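Local coordinates for protein chitin elicitor receptor kinase 1 (Arabidopsis thaliana, PDB 4EBY) that probably senses chitin oligomers through its extracellular LysM domains and, by dimerizing on chitin, activates immune signalling in the plant, at residues N78-S82 against S95-N99; S105-N110 against T122-L126; A8-L14 against S59-F65. The contacts are given in a common frame with arbitrary orientation. Numbering follows the deposited sequence.

Contact 1. Residues N78-S82 against S95-N99; sequences NFSYS and SNYAN. With NAG (2-acetamido-2-deoxy-beta-D-glucopyranose), chain C; NAG (2-acetamido-2-deoxy-beta-D-glucopyranose), chain E; NAG (2-acetamido-2-deoxy-beta-D-glucopyranose), chain F.
This is a buried strand-to-helix-end contact within the second LysM domain, where the strand of residues 78-82 is covered by residues 95-99, the end of helix 89-96 and the turn that follows. Residues 78-82 are extended throughout. In residues 95-99 the helix stops after Asn96: Tyr97 is the first to leave helical angles (phi/psi -109/9), and Ala98 (51/45) and Asn99 (64/18) then adopt left-handed conformations, with a weak bond of 3.1 Å from Ala98 N to Ser95 O. The backbones stay well apart, the nearest CA atoms, of Tyr81 and Asn96, being 9.2 Å from each other, so side chains bridge the gap. Tyr97 (chi1 m) reaches across to the strand, its CE1 4.2 Å from Phe79 CB, its CE2 3.8 Å from Tyr81 CD1 and its OH 3.3 Å from Tyr81 CB. Phe79 (m) and Tyr81 (t) both point toward the helix end, whereas Ser80 and Ser82 between and beyond them point away, the alternation of a strand with one covered face. The Tyr81 and Tyr97 rings lie obliquely, centroids 5.9 Å apart and planes at 79°. Both hydroxyls have partners beyond the two segments: Tyr97 OH meets Asn26 O, and Tyr81 OH meets Asp87. At the margins Asn78 ND2 and Asn99 ND2 are each bonded to C1 of a NAG at 1.5 Å. The chemistry thus divides sharply: apolar aromatic surface with satisfied hydroxyls fills the interior, while N-linked sugars extend from both segments outside it.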
# COMPACT_ATOMS: atom_id res chain seq x y z
N ASN A 78 -9.92 -4.16 -3.02
CA ASN A 78 -10.03 -4.04 -4.48
C ASN A 78 -10.08 -2.57 -4.90
O ASN A 78 -11.13 -1.92 -4.78
CB ASN A 78 -11.29 -4.72 -4.99
CG ASN A 78 -11.34 -6.21 -4.71
OD1 ASN A 78 -10.30 -6.87 -4.61
ND2 ASN A 78 -12.56 -6.74 -4.57
N PHE A 79 -8.96 -2.05 -5.38
CA PHE A 79 -8.98 -0.75 -6.06
C PHE A 79 -9.48 -0.92 -7.48
O PHE A 79 -9.65 -2.05 -7.98
CB PHE A 79 -7.59 -0.11 -6.08
CG PHE A 79 -7.07 0.25 -4.73
CD1 PHE A 79 -7.50 1.41 -4.11
CD2 PHE A 79 -6.17 -0.57 -4.07
CE1 PHE A 79 -7.03 1.76 -2.85
CE2 PHE A 79 -5.68 -0.23 -2.82
CZ PHE A 79 -6.12 0.95 -2.20
N SER A 80 -9.76 0.21 -8.15
CA SER A 80 -10.20 0.16 -9.53
C SER A 80 -9.30 1.08 -10.36
O SER A 80 -8.91 2.16 -9.90
CB SER A 80 -11.67 0.60 -9.66
OG SER A 80 -12.55 -0.34 -9.06
N TYR A 81 -8.99 0.64 -11.57
CA TYR A 81 -8.03 1.36 -12.41
C TYR A 81 -8.54 1.46 -13.84
O TYR A 81 -8.87 0.45 -14.45
CB TYR A 81 -6.66 0.66 -12.39
CG TYR A 81 -5.69 1.30 -13.34
CD1 TYR A 81 -5.08 2.51 -13.01
CD2 TYR A 81 -5.39 0.72 -14.57
CE1 TYR A 81 -4.21 3.12 -13.89
CE2 TYR A 81 -4.51 1.33 -15.46
CZ TYR A 81 -3.93 2.52 -15.11
OH TYR A 81 -3.08 3.12 -16.00
N SER A 82 -8.62 2.69 -14.37
CA SER A 82 -9.02 2.87 -15.76
C SER A 82 -7.80 2.82 -16.68
O SER A 82 -6.84 3.57 -16.51
CB SER A 82 -9.80 4.17 -15.93
OG SER A 82 -10.18 4.34 -17.29
N SER A 95 4.60 -0.08 -11.88
CA SER A 95 4.68 1.36 -12.00
C SER A 95 3.43 2.05 -11.44
O SER A 95 3.51 2.77 -10.43
CB SER A 95 4.92 1.74 -13.47
OG SER A 95 5.09 3.14 -13.58
N ASN A 96 2.27 1.83 -12.06
CA ASN A 96 1.06 2.57 -11.66
C ASN A 96 0.68 2.32 -10.19
O ASN A 96 0.21 3.23 -9.51
CB ASN A 96 -0.11 2.23 -12.58
CG ASN A 96 0.21 2.47 -14.05
OD1 ASN A 96 1.04 1.78 -14.63
ND2 ASN A 96 -0.44 3.45 -14.65
N TYR A 97 0.90 1.09 -9.71
CA TYR A 97 0.65 0.75 -8.31
C TYR A 97 1.92 0.49 -7.47
O TYR A 97 1.83 0.06 -6.32
CB TYR A 97 -0.34 -0.44 -8.20
CG TYR A 97 -1.74 0.03 -8.50
CD1 TYR A 97 -2.59 0.46 -7.49
CD2 TYR A 97 -2.19 0.12 -9.82
CE1 TYR A 97 -3.87 0.96 -7.78
CE2 TYR A 97 -3.46 0.61 -10.12
CZ TYR A 97 -4.29 1.03 -9.10
OH TYR A 97 -5.55 1.53 -9.42
N ALA A 98 3.09 0.79 -8.04
CA ALA A 98 4.34 0.84 -7.27
C ALA A 98 4.58 -0.42 -6.44
O ALA A 98 4.97 -0.34 -5.27
CB ALA A 98 4.34 2.08 -6.37
N ASN A 99 4.35 -1.56 -7.07
CA ASN A 99 4.53 -2.88 -6.44
C ASN A 99 3.64 -3.20 -5.25
O ASN A 99 3.92 -4.15 -4.49
CB ASN A 99 6.01 -3.12 -6.12
CG ASN A 99 6.85 -3.11 -7.37
OD1 ASN A 99 6.52 -3.78 -8.36
ND2 ASN A 99 7.93 -2.32 -7.34
C1 NAG C . 8.69 -2.26 -8.58
C2 NAG C . 9.46 -0.93 -8.54
C3 NAG C . 10.40 -0.82 -9.75
C4 NAG C . 11.23 -2.08 -9.96
C5 NAG C . 10.36 -3.33 -9.84
C6 NAG C . 11.18 -4.62 -9.91
C7 NAG C . 8.55 1.19 -7.71
C8 NAG C . 7.61 2.35 -7.94
N2 NAG C . 8.52 0.17 -8.57
O3 NAG C . 11.26 0.30 -9.62
O4 NAG C . 11.79 -2.04 -11.26
O5 NAG C . 9.65 -3.31 -8.62
O6 NAG C . 12.10 -4.64 -8.84
O7 NAG C . 9.31 1.20 -6.74
C1 NAG E . -12.69 -8.17 -4.79
C2 NAG E . -13.97 -8.60 -4.07
C3 NAG E . -14.18 -10.09 -4.30
C4 NAG E . -14.23 -10.36 -5.80
C5 NAG E . -13.03 -9.77 -6.51
C6 NAG E . -13.18 -9.94 -8.02
C7 NAG E . -14.89 -7.73 -1.97
C8 NAG E . -14.62 -7.43 -0.51
N2 NAG E . -13.92 -8.35 -2.64
O3 NAG E . -15.38 -10.52 -3.68
O4 NAG E . -14.21 -11.74 -6.05
O5 NAG E . -12.88 -8.40 -6.18
O6 NAG E . -14.28 -9.20 -8.53
O7 NAG E . -15.97 -7.42 -2.47
C1 NAG F . 11.12 4.48 -15.03
C2 NAG F . 10.56 3.06 -14.89
C3 NAG F . 11.53 2.00 -15.40
C4 NAG F . 12.04 2.37 -16.78
C5 NAG F . 12.47 3.84 -16.86
C6 NAG F . 12.83 4.22 -18.29
C7 NAG F . 8.95 2.35 -13.25
C8 NAG F . 8.47 2.45 -11.83
N2 NAG F . 10.18 2.76 -13.52
O3 NAG F . 10.88 0.74 -15.44
O4 NAG F . 13.15 1.56 -17.10
O5 NAG F . 11.43 4.69 -16.39
O6 NAG F . 11.73 3.98 -19.13
O7 NAG F . 8.20 1.90 -14.12

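Contact 2. Residues S105-N110 against T122-L126; sequences SLQARN and TLNVL. With NAG (2-acetamido-2-deoxy-beta-D-glucopyranose), chain E; NAG (2-acetamido-2-deoxy-beta-D-glucopyranose), chain D.
Arg109 lays one face of its guanidinium over Leu126, CZ 3.6 Å from Leu126 CB, while the edge of the group turns to Asn124. Its chi angles of 72°, -161° and -61° (p, t, m) bring NE to Asn124 OD1 in a nearly straight hydrogen bond of 2.9 Å; NH1 adds a weak one of 3.4 Å to the same Asn124 OD1. Asn124 (chi1 t) donates from ND2 to O5 of the NAG carried by Asn78, at 2.9 Å, so arginine, amide and sugar form one polar chain. The short axes of helix 105-109 and extended strand 122-126 approach to 8.0 Å, their directions 129° apart. Leu106 (m, t) pairs with Val125 (CA atoms 6.2 Å apart) and sets CD2 3.8 Å from Val125 CG2, beside Val92 of helix 89-96. One turn earlier than Arg109, Ser105 faces Leu126, and a water joins them, 2.9 Å from Ser105 OG and 3.0 Å from Leu126 N, which donates to it. At the far end buried Asn110 (chi1 m) packs on Leu123 and Asn124, the CA atoms of Asn110 and Leu123 6.3 Å apart. A second helix laid obliquely on the closing strand, with Leu106 and Val125 on the inner side and Arg109, Asn124 and the sugar on the outer, belongs to the beta-alpha-alpha-beta fold of a LysM domain.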
# COMPACT_ATOMS: atom_id res chain seq x y z
N SER A 105 -1.33 -11.31 -10.00
CA SER A 105 -2.61 -11.07 -9.35
C SER A 105 -3.57 -10.37 -10.31
O SER A 105 -4.74 -10.76 -10.45
CB SER A 105 -2.43 -10.26 -8.07
OG SER A 105 -3.68 -9.93 -7.48
N LEU A 106 -3.06 -9.35 -10.98
CA LEU A 106 -3.89 -8.62 -11.96
C LEU A 106 -4.39 -9.53 -13.06
O LEU A 106 -5.57 -9.49 -13.42
CB LEU A 106 -3.11 -7.47 -12.58
CG LEU A 106 -2.84 -6.27 -11.71
CD1 LEU A 106 -1.86 -5.32 -12.40
CD2 LEU A 106 -4.16 -5.53 -11.38
N GLN A 107 -3.51 -10.36 -13.61
CA GLN A 107 -3.90 -11.20 -14.74
C GLN A 107 -4.94 -12.24 -14.30
O GLN A 107 -5.86 -12.56 -15.04
CB GLN A 107 -2.67 -11.85 -15.37
CG GLN A 107 -2.99 -12.69 -16.62
CD GLN A 107 -1.75 -13.05 -17.42
OE1 GLN A 107 -0.77 -12.29 -17.47
NE2 GLN A 107 -1.77 -14.22 -18.06
N ALA A 108 -4.82 -12.76 -13.08
CA ALA A 108 -5.75 -13.78 -12.62
C ALA A 108 -7.17 -13.28 -12.40
O ALA A 108 -8.14 -14.01 -12.60
CB ALA A 108 -5.21 -14.46 -11.34
N ARG A 109 -7.30 -12.01 -12.01
CA ARG A 109 -8.58 -11.48 -11.55
C ARG A 109 -9.25 -10.54 -12.55
O ARG A 109 -10.30 -10.00 -12.25
CB ARG A 109 -8.42 -10.73 -10.22
CG ARG A 109 -7.70 -9.39 -10.31
CD ARG A 109 -7.16 -8.93 -8.94
NE ARG A 109 -8.21 -8.74 -7.93
CZ ARG A 109 -8.52 -9.60 -6.97
NH1 ARG A 109 -9.47 -9.27 -6.10
NH2 ARG A 109 -7.90 -10.78 -6.86
N ASN A 110 -8.63 -10.38 -13.72
CA ASN A 110 -9.21 -9.57 -14.81
C ASN A 110 -9.30 -10.42 -16.06
O ASN A 110 -8.47 -11.31 -16.25
CB ASN A 110 -8.37 -8.32 -15.06
CG ASN A 110 -8.40 -7.38 -13.89
OD1 ASN A 110 -7.46 -7.31 -13.08
ND2 ASN A 110 -9.50 -6.67 -13.76
N THR A 122 -11.65 -1.30 -17.23
CA THR A 122 -11.40 -1.08 -15.82
C THR A 122 -10.82 -2.37 -15.26
O THR A 122 -11.33 -3.46 -15.56
CB THR A 122 -12.69 -0.77 -15.06
OG1 THR A 122 -13.28 0.44 -15.59
CG2 THR A 122 -12.39 -0.58 -13.60
N LEU A 123 -9.74 -2.23 -14.49
CA LEU A 123 -9.14 -3.38 -13.81
C LEU A 123 -9.51 -3.37 -12.35
O LEU A 123 -9.56 -2.31 -11.70
CB LEU A 123 -7.60 -3.33 -13.92
CG LEU A 123 -7.02 -3.27 -15.33
CD1 LEU A 123 -5.48 -3.31 -15.26
CD2 LEU A 123 -7.55 -4.39 -16.24
N ASN A 124 -9.72 -4.58 -11.84
CA ASN A 124 -9.81 -4.86 -10.41
C ASN A 124 -8.38 -5.08 -9.91
O ASN A 124 -7.68 -5.96 -10.41
CB ASN A 124 -10.66 -6.12 -10.22
CG ASN A 124 -10.91 -6.45 -8.76
OD1 ASN A 124 -9.98 -6.50 -7.96
ND2 ASN A 124 -12.17 -6.69 -8.41
N VAL A 125 -7.94 -4.23 -8.98
CA VAL A 125 -6.55 -4.24 -8.51
C VAL A 125 -6.49 -4.56 -7.04
O VAL A 125 -6.93 -3.76 -6.21
CB VAL A 125 -5.92 -2.85 -8.71
CG1 VAL A 125 -4.47 -2.87 -8.24
CG2 VAL A 125 -5.98 -2.43 -10.20
N LEU A 126 -5.97 -5.75 -6.70
CA LEU A 126 -5.92 -6.17 -5.30
C LEU A 126 -4.64 -5.73 -4.61
O LEU A 126 -3.53 -5.99 -5.08
CB LEU A 126 -6.04 -7.71 -5.24
CG LEU A 126 -5.90 -8.28 -3.83
CD1 LEU A 126 -7.04 -7.77 -2.97
CD2 LEU A 126 -5.90 -9.83 -3.90
C1 NAG E . -12.69 -8.17 -4.79
C2 NAG E . -13.97 -8.60 -4.07
C3 NAG E . -14.18 -10.09 -4.30
C4 NAG E . -14.23 -10.36 -5.80
C5 NAG E . -13.03 -9.77 -6.51
C6 NAG E . -13.18 -9.94 -8.02
C7 NAG E . -14.89 -7.73 -1.97
C8 NAG E . -14.62 -7.43 -0.51
N2 NAG E . -13.92 -8.35 -2.64
O3 NAG E . -15.38 -10.52 -3.68
O4 NAG E . -14.21 -11.74 -6.05
O5 NAG E . -12.88 -8.40 -6.18
O6 NAG E . -14.28 -9.20 -8.53
O7 NAG E . -15.97 -7.42 -2.47
C1 NAG D . -2.72 -11.30 -1.28
C2 NAG D . -1.78 -11.62 -2.44
C3 NAG D . -2.15 -12.92 -3.15
C4 NAG D . -2.44 -14.04 -2.17
C5 NAG D . -3.32 -13.55 -1.02
C6 NAG D . -3.53 -14.64 0.03
C7 NAG D . -0.99 -9.65 -3.64
C8 NAG D . -1.28 -8.68 -4.79
N2 NAG D . -1.88 -10.59 -3.46
O3 NAG D . -1.13 -13.32 -4.04
O4 NAG D . -3.09 -15.07 -2.87
O5 NAG D . -2.74 -12.42 -0.41
O6 NAG D . -2.30 -15.06 0.59
O7 NAG D . 0.01 -9.52 -2.93
O HOH W 1 -4.32 -7.37 -8.56

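Contact 3. Residues A8-L14 against S59-F65; sequences ALASYYL and SRVLVPF. With NAG (2-acetamido-2-deoxy-beta-D-glucopyranose), chain C.
Residues 59-65 run antiparallel to residues 8-14, their strand axes 4.3 Å apart and 150° between directions, in an unbroken register from Leu14-Ser59 to Ala8-Phe65. Ser59 starts the ladder, its O accepting Leu14 N at 2.9 Å. Arg60 faces Tyr13 in a non-hydrogen-bonded pair (CA atoms 4.2 Å apart); its extended side chain (m, t, t) runs along the edge of the Tyr13 ring, and NH1 donates to Ser11 OG at 3.0 Å, while NH2 makes a salt bridge with Asp152 and a hydrogen bond to Pro147 O. Val61 and Tyr12 form a hydrogen-bonded pair, Tyr12 N to Val61 O 2.8 Å and Val61 N to Tyr12 O 2.9 Å, and Val61 CG2 lies 3.9 Å from Leu14 CD1. Leu62 is opposite Ser11, its CD2 4.3 Å from Leu9 CB. Val63 repeats the paired bonds with Ala10: Ala10 N to Val63 O 2.8 Å, Val63 N to Ala10 O 2.9 Å. Pro64, lacking an amide hydrogen, falls at a non-hydrogen-bonded position facing Leu9, with its CB 3.9 Å from Leu9 CD2. Phe65 closes the ladder, Ala8 N to Phe65 O 2.8 Å and Phe65 N to Ala8 O 2.9 Å; its p rotamer folds the ring back over the partner strand, giving a CH-pi contact from Ala8 CB, 4.1 Å from the ring centroid. These are the two strands of the first LysM domain: Val61 and Val63 pack on Ile23 of helix 20-26 and Ile42 of helix 40-43, strand 74-82 flanks strand 60-70, and strand 143-147 runs parallel beside strand 8-13.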
# COMPACT_ATOMS: atom_id res chain seq x y z
N ALA A 8 -6.01 0.58 6.53
CA ALA A 8 -4.61 0.24 6.41
C ALA A 8 -3.94 1.38 5.66
O ALA A 8 -4.63 2.31 5.19
CB ALA A 8 -4.44 -1.09 5.64
N LEU A 9 -2.62 1.33 5.55
CA LEU A 9 -1.87 2.36 4.81
C LEU A 9 -1.07 1.67 3.72
O LEU A 9 -0.53 0.59 3.94
CB LEU A 9 -0.92 3.11 5.74
CG LEU A 9 -1.59 3.95 6.83
CD1 LEU A 9 -0.57 4.41 7.84
CD2 LEU A 9 -2.26 5.16 6.17
N ALA A 10 -1.02 2.28 2.53
CA ALA A 10 -0.18 1.75 1.45
C ALA A 10 1.04 2.65 1.28
O ALA A 10 0.92 3.87 1.26
CB ALA A 10 -0.98 1.68 0.14
N SER A 11 2.21 2.04 1.14
CA SER A 11 3.43 2.81 0.94
C SER A 11 3.76 2.88 -0.53
O SER A 11 4.08 1.86 -1.15
CB SER A 11 4.60 2.16 1.69
OG SER A 11 5.79 2.92 1.51
N TYR A 12 3.66 4.08 -1.10
CA TYR A 12 3.83 4.27 -2.54
C TYR A 12 5.13 5.01 -2.82
O TYR A 12 5.25 6.21 -2.59
CB TYR A 12 2.62 5.08 -3.05
CG TYR A 12 2.43 5.09 -4.55
CD1 TYR A 12 1.32 4.49 -5.13
CD2 TYR A 12 3.35 5.72 -5.38
CE1 TYR A 12 1.13 4.52 -6.53
CE2 TYR A 12 3.18 5.74 -6.75
CZ TYR A 12 2.08 5.14 -7.32
OH TYR A 12 1.93 5.20 -8.69
N TYR A 13 6.12 4.31 -3.37
CA TYR A 13 7.42 4.89 -3.67
C TYR A 13 7.37 5.75 -4.94
O TYR A 13 6.74 5.36 -5.92
CB TYR A 13 8.46 3.78 -3.83
CG TYR A 13 9.83 4.28 -4.17
CD1 TYR A 13 10.68 4.75 -3.19
CD2 TYR A 13 10.28 4.29 -5.49
CE1 TYR A 13 11.95 5.23 -3.50
CE2 TYR A 13 11.55 4.76 -5.82
CZ TYR A 13 12.38 5.23 -4.81
OH TYR A 13 13.65 5.70 -5.12
N LEU A 14 8.04 6.90 -4.90
CA LEU A 14 7.96 7.86 -5.99
C LEU A 14 9.14 7.77 -6.96
O LEU A 14 10.29 8.01 -6.58
CB LEU A 14 7.90 9.27 -5.41
CG LEU A 14 6.69 9.57 -4.53
CD1 LEU A 14 6.79 11.03 -4.04
CD2 LEU A 14 5.41 9.38 -5.32
N SER A 59 11.04 9.45 -2.34
CA SER A 59 10.34 9.32 -1.06
C SER A 59 9.15 8.37 -1.23
O SER A 59 8.82 7.94 -2.35
CB SER A 59 9.89 10.69 -0.57
OG SER A 59 8.83 11.21 -1.35
N ARG A 60 8.51 8.04 -0.11
CA ARG A 60 7.30 7.22 -0.12
C ARG A 60 6.12 8.00 0.42
O ARG A 60 6.24 8.74 1.42
CB ARG A 60 7.51 5.97 0.75
CG ARG A 60 8.44 4.94 0.12
CD ARG A 60 8.90 3.93 1.18
NE ARG A 60 9.77 2.88 0.65
CZ ARG A 60 9.36 1.66 0.28
NH1 ARG A 60 8.07 1.35 0.32
NH2 ARG A 60 10.23 0.77 -0.17
N VAL A 61 4.98 7.87 -0.25
CA VAL A 61 3.74 8.48 0.21
C VAL A 61 2.84 7.42 0.82
O VAL A 61 2.61 6.37 0.22
CB VAL A 61 2.99 9.17 -0.96
CG1 VAL A 61 1.65 9.77 -0.50
CG2 VAL A 61 3.88 10.24 -1.61
N LEU A 62 2.36 7.69 2.03
CA LEU A 62 1.44 6.77 2.71
C LEU A 62 -0.00 7.11 2.35
O LEU A 62 -0.43 8.25 2.47
CB LEU A 62 1.62 6.88 4.23
CG LEU A 62 2.92 6.29 4.75
CD1 LEU A 62 3.11 6.67 6.21
CD2 LEU A 62 2.92 4.77 4.57
N VAL A 63 -0.76 6.10 1.93
CA VAL A 63 -2.14 6.35 1.52
C VAL A 63 -3.10 5.48 2.32
O VAL A 63 -3.01 4.24 2.27
CB VAL A 63 -2.33 6.03 -0.00
CG1 VAL A 63 -3.76 6.34 -0.48
CG2 VAL A 63 -1.33 6.81 -0.84
N PRO A 64 -4.06 6.09 3.04
CA PRO A 64 -5.01 5.23 3.77
C PRO A 64 -6.00 4.55 2.84
O PRO A 64 -6.40 5.15 1.83
CB PRO A 64 -5.73 6.22 4.69
CG PRO A 64 -5.74 7.52 3.85
CD PRO A 64 -4.40 7.53 3.14
N PHE A 65 -6.37 3.31 3.14
CA PHE A 65 -7.38 2.59 2.35
C PHE A 65 -8.13 1.57 3.21
O PHE A 65 -7.67 1.22 4.31
CB PHE A 65 -6.74 1.94 1.11
CG PHE A 65 -5.80 0.79 1.41
CD1 PHE A 65 -6.24 -0.52 1.23
CD2 PHE A 65 -4.49 1.01 1.80
CE1 PHE A 65 -5.38 -1.60 1.45
CE2 PHE A 65 -3.61 -0.08 2.04
CZ PHE A 65 -4.06 -1.38 1.85
C1 NAG C . 8.69 -2.26 -8.58
C2 NAG C . 9.46 -0.93 -8.54
C3 NAG C . 10.40 -0.82 -9.75
C4 NAG C . 11.23 -2.08 -9.96
C5 NAG C . 10.36 -3.33 -9.84
C6 NAG C . 11.18 -4.62 -9.91
C7 NAG C . 8.55 1.19 -7.71
C8 NAG C . 7.61 2.35 -7.94
N2 NAG C . 8.52 0.17 -8.57
O3 NAG C . 11.26 0.30 -9.62
O4 NAG C . 11.79 -2.04 -11.26
O5 NAG C . 9.65 -3.31 -8.62
O6 NAG C . 12.10 -4.64 -8.84
O7 NAG C . 9.31 1.20 -6.74

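From the N terminus, contact 3 comes first: strand 8-13 is rejoined by strand 60-65 after 44 intervening residues that hold helices 20-26 and 40-43. The chain then turns into strand 74-82, and contact 1 closes a 12-residue excursion through helix 89-96; contact 2 closes another, of 11 residues, after helix 103-109. The three loops follow in series, neither nesting nor crossing. Contacts 1 and 2 share neighbouring strands, with Phe79 bonded to Val125 and Tyr81 to Leu123 through their backbones. Contact 1 also meets contact 3 where Tyr12 OH reaches Asn96 O and Phe79 packs on Phe65, tying the first two LysM domains together; contacts 2 and 3 do not touch.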